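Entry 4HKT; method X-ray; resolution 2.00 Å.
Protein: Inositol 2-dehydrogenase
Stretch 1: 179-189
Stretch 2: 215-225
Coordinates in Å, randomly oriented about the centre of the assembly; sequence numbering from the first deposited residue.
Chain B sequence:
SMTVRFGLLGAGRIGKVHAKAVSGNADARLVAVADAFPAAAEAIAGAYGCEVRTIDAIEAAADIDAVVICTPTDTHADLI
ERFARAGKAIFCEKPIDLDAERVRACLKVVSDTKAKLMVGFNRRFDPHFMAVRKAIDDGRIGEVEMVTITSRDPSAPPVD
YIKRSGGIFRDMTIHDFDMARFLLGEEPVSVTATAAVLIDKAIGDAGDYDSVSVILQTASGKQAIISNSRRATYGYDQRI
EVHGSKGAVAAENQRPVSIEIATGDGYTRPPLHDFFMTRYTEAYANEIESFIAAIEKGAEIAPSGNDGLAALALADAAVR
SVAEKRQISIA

Stretch 1, residues 179-189: MARFLLGEEPV
Stretch 2 (215-225) ILQTASGKQAI

A helix end and the chain leaving it pack on a β-hairpin through an apolar seam, a carboxylate clasp and one backbone hydrogen bond, burying 570 Å² in all. Helix 179-184 runs at 144° to strand 223-225, axes 9.6 Å apart, with Ala180 over Ala224 (CA to CA 6.5 Å). The hairpin pairs Leu216 N with Ala224 O (2.8 Å) and Ala224 N with Leu216 O (2.9 Å). Here small residues permit close approach: Ala180 CB lies 4.1 Å from Ala224 CB and 3.5 Å from Leu216 CD1 (Leu216 chi1 m, chi2 t). One turn on, Leu184 (m, t) sets CD1 3.9 Å from Thr218 CG2 and CD2 3.9 Å from Lys222 CB; Ala180, Leu184, Leu216 and Ala224 are buried.

Gly185, first past the helix, has positive phi (79°), which favours glycine. Extended Glu186 (-139/160; m, t, chi3 -1°) points its CA-to-CB bond toward the hairpin, whose type I turn spans Thr218 to Gly221; at Gly221 (phi 102°) a CB would jam against the preceding carbonyl O. Glu186 OE1 accepts from Thr218 OG1 (3.1 Å) and Ser220 OG (2.5 Å), both chi1 p; Glu186 OE2 forms a salt bridge with Lys222 NZ (2.9 Å; m, t, t, p). Glu187 leads its carboxylate away, OE2 pairing with Arg181 NH2 (2.7 Å), while a water joins Glu187 O (2.6 Å) to Ala219 N (3.0 Å). Pro188 lies beside Thr218, CA to CA 4.1 Å, with Pro188 CG 4.0 Å from Leu216 CD1. Val189 N donates to Gln217 O at 2.8 Å, nearly straight at 168°.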

# COMPACT_ATOMS: atom_id res chain seq x y z
N MSE B 179 -11.32 -14.86 17.99
CA MSE B 179 -11.30 -13.59 17.25
C MSE B 179 -12.66 -13.22 16.71
O MSE B 179 -13.11 -12.08 16.82
CB MSE B 179 -10.23 -13.67 16.17
CG MSE B 179 -10.05 -12.41 15.33
SE MSE B 179 -9.54 -10.85 16.43
CE MSE B 179 -7.80 -11.54 17.01
N ALA B 180 -13.39 -14.18 16.16
CA ALA B 180 -14.72 -13.93 15.68
C ALA B 180 -15.65 -13.45 16.77
O ALA B 180 -16.38 -12.48 16.58
CB ALA B 180 -15.29 -15.17 14.96
N ARG B 181 -15.60 -14.09 17.93
CA ARG B 181 -16.42 -13.63 19.06
C ARG B 181 -16.00 -12.21 19.51
O ARG B 181 -16.86 -11.37 19.84
CB ARG B 181 -16.30 -14.62 20.25
CG ARG B 181 -17.05 -15.94 20.02
CD ARG B 181 -16.91 -16.87 21.21
NE ARG B 181 -17.61 -16.35 22.34
CZ ARG B 181 -17.08 -15.77 23.42
NH1 ARG B 181 -15.77 -15.64 23.62
NH2 ARG B 181 -17.91 -15.31 24.33
N PHE B 182 -14.70 -11.96 19.51
CA PHE B 182 -14.13 -10.65 19.87
C PHE B 182 -14.62 -9.52 18.92
O PHE B 182 -14.85 -8.39 19.37
CB PHE B 182 -12.62 -10.77 19.83
CG PHE B 182 -11.85 -9.57 20.31
CD1 PHE B 182 -11.96 -9.12 21.60
CD2 PHE B 182 -10.91 -8.97 19.47
CE1 PHE B 182 -11.21 -8.02 22.04
CE2 PHE B 182 -10.14 -7.89 19.90
CZ PHE B 182 -10.30 -7.43 21.19
N LEU B 183 -14.72 -9.82 17.64
CA LEU B 183 -15.04 -8.83 16.61
C LEU B 183 -16.52 -8.68 16.38
O LEU B 183 -17.00 -7.54 16.10
CB LEU B 183 -14.39 -9.20 15.28
CG LEU B 183 -12.88 -9.29 15.25
CD1 LEU B 183 -12.38 -9.75 13.90
CD2 LEU B 183 -12.28 -7.96 15.60
N LEU B 184 -17.27 -9.78 16.50
CA LEU B 184 -18.69 -9.74 16.22
C LEU B 184 -19.45 -8.97 17.25
O LEU B 184 -20.49 -8.40 16.93
CB LEU B 184 -19.33 -11.11 16.16
CG LEU B 184 -19.09 -11.91 14.89
CD1 LEU B 184 -19.34 -13.37 15.17
CD2 LEU B 184 -19.93 -11.39 13.74
N GLY B 185 -18.99 -9.08 18.49
CA GLY B 185 -19.69 -8.49 19.63
C GLY B 185 -20.88 -9.30 20.12
O GLY B 185 -21.49 -8.95 21.13
N GLU B 186 -21.22 -10.38 19.43
CA GLU B 186 -22.38 -11.19 19.79
C GLU B 186 -21.98 -12.61 19.64
O GLU B 186 -21.02 -12.89 18.93
CB GLU B 186 -23.53 -10.97 18.82
CG GLU B 186 -24.09 -9.59 18.85
CD GLU B 186 -25.19 -9.39 17.84
OE1 GLU B 186 -25.55 -10.34 17.06
OE2 GLU B 186 -25.70 -8.25 17.84
N GLU B 187 -22.71 -13.51 20.27
CA GLU B 187 -22.38 -14.91 20.19
C GLU B 187 -22.79 -15.51 18.85
O GLU B 187 -23.96 -15.41 18.47
CB GLU B 187 -23.09 -15.70 21.30
CG GLU B 187 -22.62 -15.42 22.71
CD GLU B 187 -21.15 -15.76 22.92
OE1 GLU B 187 -20.61 -16.62 22.16
OE2 GLU B 187 -20.55 -15.16 23.83
N PRO B 188 -21.88 -16.22 18.17
CA PRO B 188 -22.34 -17.19 17.16
C PRO B 188 -23.29 -18.26 17.71
O PRO B 188 -23.00 -18.85 18.78
CB PRO B 188 -21.04 -17.86 16.69
CG PRO B 188 -19.95 -16.90 17.03
CD PRO B 188 -20.41 -16.18 18.27
N VAL B 189 -24.33 -18.57 16.95
CA VAL B 189 -25.32 -19.57 17.30
C VAL B 189 -25.33 -20.78 16.37
O VAL B 189 -25.99 -21.79 16.68
CB VAL B 189 -26.75 -18.98 17.38
CG1 VAL B 189 -26.79 -17.88 18.44
CG2 VAL B 189 -27.28 -18.48 16.02
N ILE B 215 -18.12 -20.75 8.34
CA ILE B 215 -19.02 -19.63 8.49
C ILE B 215 -19.74 -19.75 9.83
O ILE B 215 -20.37 -20.79 10.11
CB ILE B 215 -20.11 -19.56 7.40
CG1 ILE B 215 -19.53 -19.59 6.00
CG2 ILE B 215 -20.94 -18.29 7.60
CD1 ILE B 215 -20.59 -19.95 4.94
N LEU B 216 -19.64 -18.69 10.63
CA LEU B 216 -20.35 -18.52 11.86
C LEU B 216 -21.45 -17.48 11.67
O LEU B 216 -21.25 -16.51 10.95
CB LEU B 216 -19.40 -17.97 12.94
CG LEU B 216 -18.06 -18.66 13.14
CD1 LEU B 216 -17.31 -18.00 14.30
CD2 LEU B 216 -18.35 -20.10 13.43
N GLN B 217 -22.60 -17.68 12.33
CA GLN B 217 -23.67 -16.70 12.25
C GLN B 217 -24.28 -16.52 13.62
O GLN B 217 -24.42 -17.48 14.39
CB GLN B 217 -24.70 -17.09 11.19
CG GLN B 217 -25.90 -16.15 11.07
CD GLN B 217 -26.67 -16.33 9.80
OE1 GLN B 217 -27.07 -17.45 9.45
NE2 GLN B 217 -26.87 -15.25 9.08
N THR B 218 -24.59 -15.26 13.93
CA THR B 218 -25.17 -14.89 15.19
C THR B 218 -26.68 -14.88 15.04
O THR B 218 -27.21 -14.96 13.92
CB THR B 218 -24.74 -13.47 15.63
OG1 THR B 218 -25.39 -12.50 14.78
CG2 THR B 218 -23.25 -13.34 15.55
N ALA B 219 -27.37 -14.74 16.18
CA ALA B 219 -28.84 -14.66 16.19
C ALA B 219 -29.36 -13.50 15.36
O ALA B 219 -30.38 -13.62 14.71
CB ALA B 219 -29.42 -14.58 17.62
N SER B 220 -28.67 -12.38 15.34
CA SER B 220 -29.15 -11.24 14.56
C SER B 220 -28.80 -11.39 13.07
O SER B 220 -29.23 -10.57 12.23
CB SER B 220 -28.56 -9.97 15.17
OG SER B 220 -27.17 -10.01 15.17
N GLY B 221 -28.03 -12.42 12.71
CA GLY B 221 -27.69 -12.69 11.32
C GLY B 221 -26.32 -12.28 10.87
O GLY B 221 -25.97 -12.54 9.70
N LYS B 222 -25.56 -11.60 11.74
CA LYS B 222 -24.19 -11.23 11.46
C LYS B 222 -23.39 -12.50 11.16
O LYS B 222 -23.65 -13.53 11.77
CB LYS B 222 -23.54 -10.50 12.61
CG LYS B 222 -24.21 -9.24 13.06
CD LYS B 222 -23.60 -8.75 14.37
CE LYS B 222 -23.98 -7.30 14.69
NZ LYS B 222 -25.34 -7.14 15.20
N GLN B 223 -22.48 -12.41 10.19
CA GLN B 223 -21.70 -13.54 9.72
C GLN B 223 -20.18 -13.34 9.77
O GLN B 223 -19.66 -12.26 9.43
CB GLN B 223 -22.11 -13.86 8.30
CG GLN B 223 -23.57 -14.31 8.15
CD GLN B 223 -24.12 -13.93 6.80
OE1 GLN B 223 -23.67 -14.43 5.80
NE2 GLN B 223 -25.10 -13.04 6.77
N ALA B 224 -19.48 -14.41 10.14
CA ALA B 224 -18.02 -14.43 10.16
C ALA B 224 -17.57 -15.60 9.33
O ALA B 224 -18.00 -16.69 9.53
CB ALA B 224 -17.49 -14.57 11.58
N ILE B 225 -16.72 -15.31 8.36
CA ILE B 225 -16.12 -16.31 7.56
C ILE B 225 -14.68 -16.45 8.02
O ILE B 225 -13.96 -15.46 8.20
CB ILE B 225 -16.09 -15.85 6.10
CG1 ILE B 225 -17.47 -15.58 5.58
CG2 ILE B 225 -15.46 -16.90 5.23
CD1 ILE B 225 -17.48 -15.00 4.16
O HOH W 1 -26.27 -14.41 18.94